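Local coordinates for protein (hdlp (histone deacetylase-like protein)) (PDB 1C3P) that probably acts as a zinc-dependent deacetylase of the histone deacetylase family, built on an arginase-like alpha/beta fold, at residues A[39-42]-A[43-47]; A[30-33]-A[34-37]. All coordinates share one frame; numbering follows the deposited sequence.

Interaction 1. Residues A[39-42]-A[43-47]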
loop_
_atom_site.group_PDB
_atom_site.type_symbol
_atom_site.label_atom_id
_atom_site.label_comp_id
_atom_site.label_asym_id
_atom_site.label_seq_id
_atom_site.Cartn_x
_atom_site.Cartn_y
_atom_site.Cartn_z
ATOM N N ASN A 39 -7.690 -12.912 18.633
ATOM C CA ASN A 39 -8.495 -12.132 19.574
ATOM C C ASN A 39 -7.905 -10.744 19.742
ATOM O O ASN A 39 -7.797 -10.220 20.861
ATOM C CB ASN A 39 -8.590 -12.842 20.931
ATOM C CG ASN A 39 -9.162 -14.231 20.805
ATOM O OD1 ASN A 39 -10.205 -14.419 20.193
ATOM N ND2 ASN A 39 -8.480 -15.218 21.382
ATOM N N LEU A 40 -7.512 -10.151 18.615
ATOM C CA LEU A 40 -6.920 -8.818 18.632
ATOM C C LEU A 40 -7.823 -7.730 18.047
ATOM O O LEU A 40 -7.373 -6.619 17.776
ATOM C CB LEU A 40 -5.572 -8.816 17.907
ATOM C CG LEU A 40 -4.459 -9.612 18.600
ATOM C CD1 LEU A 40 -3.172 -9.496 17.800
ATOM C CD2 LEU A 40 -4.239 -9.074 19.997
ATOM N N ILE A 41 -9.102 -8.046 17.880
ATOM C CA ILE A 41 -10.035 -7.066 17.358
ATOM C C ILE A 41 -11.472 -7.301 17.852
ATOM O O ILE A 41 -11.918 -8.436 17.978
ATOM C CB ILE A 41 -10.006 -7.048 15.802
ATOM C CG1 ILE A 41 -10.874 -5.904 15.296
ATOM C CG2 ILE A 41 -10.502 -8.362 15.236
ATOM C CD1 ILE A 41 -10.428 -4.580 15.789
ATOM N N ASP A 42 -12.185 -6.212 18.141
ATOM C CA ASP A 42 -13.572 -6.304 18.601
ATOM C C ASP A 42 -14.495 -5.687 17.554
ATOM O O ASP A 42 -14.095 -4.775 16.840
ATOM C CB ASP A 42 -13.744 -5.565 19.929
ATOM C CG ASP A 42 -12.815 -6.085 21.005
ATOM O OD1 ASP A 42 -12.810 -7.314 21.228
ATOM O OD2 ASP A 42 -12.097 -5.267 21.628
ATOM N N GLU A 43 -15.734 -6.170 17.487
ATOM C CA GLU A 43 -16.716 -5.679 16.517
ATOM C C GLU A 43 -16.860 -4.176 16.399
ATOM O O GLU A 43 -16.993 -3.642 15.295
ATOM C CB GLU A 43 -18.112 -6.233 16.814
ATOM C CG GLU A 43 -18.306 -7.702 16.514
ATOM C CD GLU A 43 -19.764 -8.105 16.644
ATOM O OE1 GLU A 43 -20.604 -7.512 15.933
ATOM O OE2 GLU A 43 -20.077 -9.004 17.452
ATOM N N LYS A 44 -16.855 -3.485 17.526
ATOM C CA LYS A 44 -17.038 -2.048 17.486
ATOM C C LYS A 44 -15.855 -1.246 16.944
ATOM O O LYS A 44 -15.941 -0.031 16.799
ATOM C CB LYS A 44 -17.482 -1.576 18.870
ATOM C CG LYS A 44 -18.833 -2.227 19.219
ATOM C CD LYS A 44 -19.398 -1.860 20.577
ATOM C CE LYS A 44 -20.745 -2.551 20.783
ATOM N NZ LYS A 44 -21.347 -2.251 22.108
ATOM N N GLU A 45 -14.764 -1.940 16.629
ATOM C CA GLU A 45 -13.568 -1.301 16.069
ATOM C C GLU A 45 -13.599 -1.449 14.545
ATOM O O GLU A 45 -12.856 -0.777 13.824
ATOM C CB GLU A 45 -12.289 -1.975 16.600
ATOM C CG GLU A 45 -11.982 -1.723 18.075
ATOM C CD GLU A 45 -10.808 -2.550 18.577
ATOM O OE1 GLU A 45 -10.883 -3.795 18.513
ATOM O OE2 GLU A 45 -9.813 -1.960 19.039
ATOM N N LEU A 46 -14.468 -2.330 14.063
ATOM C CA LEU A 46 -14.560 -2.589 12.629
ATOM C C LEU A 46 -15.656 -1.817 11.906
ATOM O O LEU A 46 -16.809 -1.792 12.338
ATOM C CB LEU A 46 -14.755 -4.088 12.390
ATOM C CG LEU A 46 -14.880 -4.574 10.943
ATOM C CD1 LEU A 46 -13.549 -4.368 10.229
ATOM C CD2 LEU A 46 -15.262 -6.052 10.920
ATOM N N ILE A 47 -15.290 -1.161 10.810
ATOM C CA ILE A 47 -16.273 -0.445 10.002
ATOM C C ILE A 47 -16.380 -1.243 8.709
ATOM O O ILE A 47 -15.359 -1.519 8.067
ATOM C CB ILE A 47 -15.817 1.011 9.686
ATOM C CG1 ILE A 47 -15.835 1.851 10.969
ATOM C CG2 ILE A 47 -16.733 1.650 8.638
ATOM C CD1 ILE A 47 -17.218 2.061 11.551
#
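Asp42 and Glu45 hold each other through two hydrogen bonds that run in opposite directions. As modelled, the backbone N of Asp42 donates to OE1 of Glu45 at 2.8 Å, though the place of OE1 is less sure because it crowds a methyl of Ile41. In return, the backbone N of Glu45 donates to O of Asp42 at 2.9 Å. This second donor sits above the carbonyl plane, 42° out of it, rather than on a lone pair. The bond closes a tight turn, and Leu46 N to Glu43 O, at 3.1 Å, adds the next one. Together they shape the short 3-10 segment 43-45.

The Glu45 side chain points back toward residues 39-42. CG lies anti to its own carbonyl carbon (chi1 -70°), and the extended chain carries the carboxylate to the Asp42 N-H. On the way it passes alongside Ile41, the two side chains running in opposite senses. How closely Ile41 CD1 approaches is doubtful.

Further out, Ile41 and Glu45 both touch Trp310 of helix 299-314. Ser314 makes a weak hydrogen bond to OE2 of Glu45. The backbone of Glu45 bonds to Leu6, so the turn leads straight into the sheet at its edge strand 46-48.

With an alanine here instead of Glu45, the Asp42 N-H is likely to be left without its carboxylate partner, and Ser314 OG without its weak one, while the backbone bond would stay.

The two carboxylates come close as modelled: Asp42 OD2 is 3.7 Å from Glu45 OE1, and their planes are 24° apart. Arg316 touches Asp42 and forms a long, weak ion pair with Glu45, which may ease this like-charge pairing. If OE1 is rightly placed, a neutral N-H, with perhaps some help from that distant arginine, appears to keep a negative group beside another at the surface.

Interaction 2. Residues A[30-33]-A[34-37]. Unlike the reference sequence in segment 34-37: Lys35 (reference Leu).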
loop_
_atom_site.group_PDB
_atom_site.type_symbol
_atom_site.label_atom_id
_atom_site.label_comp_id
_atom_site.label_asym_id
_atom_site.label_seq_id
_atom_site.Cartn_x
_atom_site.Cartn_y
_atom_site.Cartn_z
ATOM N N LEU A 30 -8.125 -12.150 4.937
ATOM C CA LEU A 30 -7.264 -12.991 5.743
ATOM C C LEU A 30 -6.851 -12.224 6.993
ATOM O O LEU A 30 -6.771 -12.810 8.060
ATOM C CB LEU A 30 -6.028 -13.431 4.953
ATOM C CG LEU A 30 -5.020 -14.371 5.645
ATOM C CD1 LEU A 30 -4.328 -13.654 6.772
ATOM C CD2 LEU A 30 -5.735 -15.618 6.167
ATOM N N LEU A 31 -6.588 -10.921 6.855
ATOM C CA LEU A 31 -6.182 -10.107 8.004
ATOM C C LEU A 31 -7.306 -10.125 9.038
ATOM O O LEU A 31 -7.067 -10.318 10.226
ATOM C CB LEU A 31 -5.928 -8.648 7.599
ATOM C CG LEU A 31 -4.872 -7.775 8.312
ATOM C CD1 LEU A 31 -5.330 -6.293 8.307
ATOM C CD2 LEU A 31 -4.658 -8.215 9.728
ATOM N N LEU A 32 -8.530 -9.908 8.580
ATOM C CA LEU A 32 -9.669 -9.896 9.481
ATOM C C LEU A 32 -9.807 -11.219 10.213
ATOM O O LEU A 32 -9.980 -11.226 11.424
ATOM C CB LEU A 32 -10.970 -9.587 8.726
ATOM C CG LEU A 32 -11.202 -8.153 8.235
ATOM C CD1 LEU A 32 -12.584 -8.040 7.588
ATOM C CD2 LEU A 32 -11.122 -7.194 9.409
ATOM N N ARG A 33 -9.731 -12.329 9.480
ATOM C CA ARG A 33 -9.860 -13.636 10.113
ATOM C C ARG A 33 -8.700 -13.891 11.060
ATOM O O ARG A 33 -8.868 -14.519 12.100
ATOM C CB ARG A 33 -9.942 -14.745 9.056
ATOM C CG ARG A 33 -11.230 -14.686 8.220
ATOM C CD ARG A 33 -11.482 -15.966 7.430
ATOM N NE ARG A 33 -10.424 -16.241 6.465
ATOM C CZ ARG A 33 -10.416 -17.284 5.641
ATOM N NH1 ARG A 33 -11.413 -18.156 5.661
ATOM N NH2 ARG A 33 -9.414 -17.451 4.786
ATOM N N PHE A 34 -7.525 -13.383 10.706
ATOM C CA PHE A 34 -6.343 -13.559 11.527
ATOM C C PHE A 34 -6.443 -12.751 12.825
ATOM O O PHE A 34 -6.192 -13.268 13.917
ATOM C CB PHE A 34 -5.097 -13.130 10.746
ATOM C CG PHE A 34 -3.815 -13.449 11.443
ATOM C CD1 PHE A 34 -3.356 -14.756 11.503
ATOM C CD2 PHE A 34 -3.077 -12.444 12.073
ATOM C CE1 PHE A 34 -2.162 -15.068 12.184
ATOM C CE2 PHE A 34 -1.889 -12.735 12.752
ATOM C CZ PHE A 34 -1.430 -14.058 12.807
ATOM N N LYS A 35 -6.824 -11.480 12.744
ATOM C CA LYS A 35 -6.906 -10.752 13.994
ATOM C C LYS A 35 -8.001 -11.304 14.890
ATOM O O LYS A 35 -7.900 -11.214 16.107
ATOM C CB LYS A 35 -7.101 -9.270 13.758
ATOM C CG LYS A 35 -5.810 -8.588 13.338
ATOM C CD LYS A 35 -6.033 -7.124 13.096
ATOM C CE LYS A 35 -7.000 -6.918 11.959
ATOM N NZ LYS A 35 -8.343 -7.503 12.204
ATOM N N ASP A 36 -9.036 -11.877 14.292
ATOM C CA ASP A 36 -10.116 -12.450 15.082
ATOM C C ASP A 36 -9.594 -13.710 15.759
ATOM O O ASP A 36 -9.791 -13.901 16.963
ATOM C CB ASP A 36 -11.322 -12.783 14.198
ATOM C CG ASP A 36 -12.497 -13.346 14.996
ATOM O OD1 ASP A 36 -12.879 -12.739 16.020
ATOM O OD2 ASP A 36 -13.044 -14.386 14.589
ATOM N N ALA A 37 -8.921 -14.564 14.992
ATOM C CA ALA A 37 -8.361 -15.800 15.548
ATOM C C ALA A 37 -7.402 -15.493 16.712
ATOM O O ALA A 37 -7.343 -16.248 17.681
ATOM C CB ALA A 37 -7.637 -16.606 14.439
#
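Helix 28-37, the connection of a beta-alpha-beta unit, sets Leu31 and Lys35 one turn apart on the same side. Four i to i+4 backbone bonds carry it through residues 30-37. Lys35 N to Leu31 O, at 2.8 Å, is nearly straight, at 168°. The other three run from Phe34 to Leu30, Asp36 to Leu32 and Ala37 to Arg33.

Lys35 stands where the reference sequence has a leucine. Its chain bends at chi3 and chi4, folding back across Leu31. CE presses on Leu31 CD2 at 3.5 Å, tighter than usual. Leu31 has chi1 at -148°, away from a staggered position, consistent with strain there. Lys35 NZ lies 4.0 Å from Leu32 CD2. NZ is buried with no hydrogen-bond partner in the model, although Lys35 makes a cation-pi contact with Trp310.

Elsewhere on the helix Leu30 CD1 reaches Phe34 CB at 4.1 Å. Leu30 and Phe34 pack against helices 299-314 and 324-332, while Leu32 and Lys35 meet Leu6 of strand 4-8. A helix packed between the strands it connects and neighbouring helices, with Arg33 and Asp36 exposed, belongs to a beta-alpha-beta crossover in a parallel alpha/beta fold.

Overall arrangement
From the N terminus, strand 4-8 is followed by helix 28-37, which carries interaction 2. At Asn39 the helix ends in a Schellman motif. Interaction 1 then turns the chain into strand 46-48, which lies beside strand 4-8 and parallel to it. The two contacts are in series. Each closes only a local turn, and they neither nest nor cross. The centres of interactions 1 and 2 are about 10 Å apart. Leu40 N probably hydrogen-bonds to Lys35 O, Ile41 packs on Lys35, and Leu46 meets Leu32. The helix is thereby tied to the loop and the edge strand. Helix 299-314 lies against both regions.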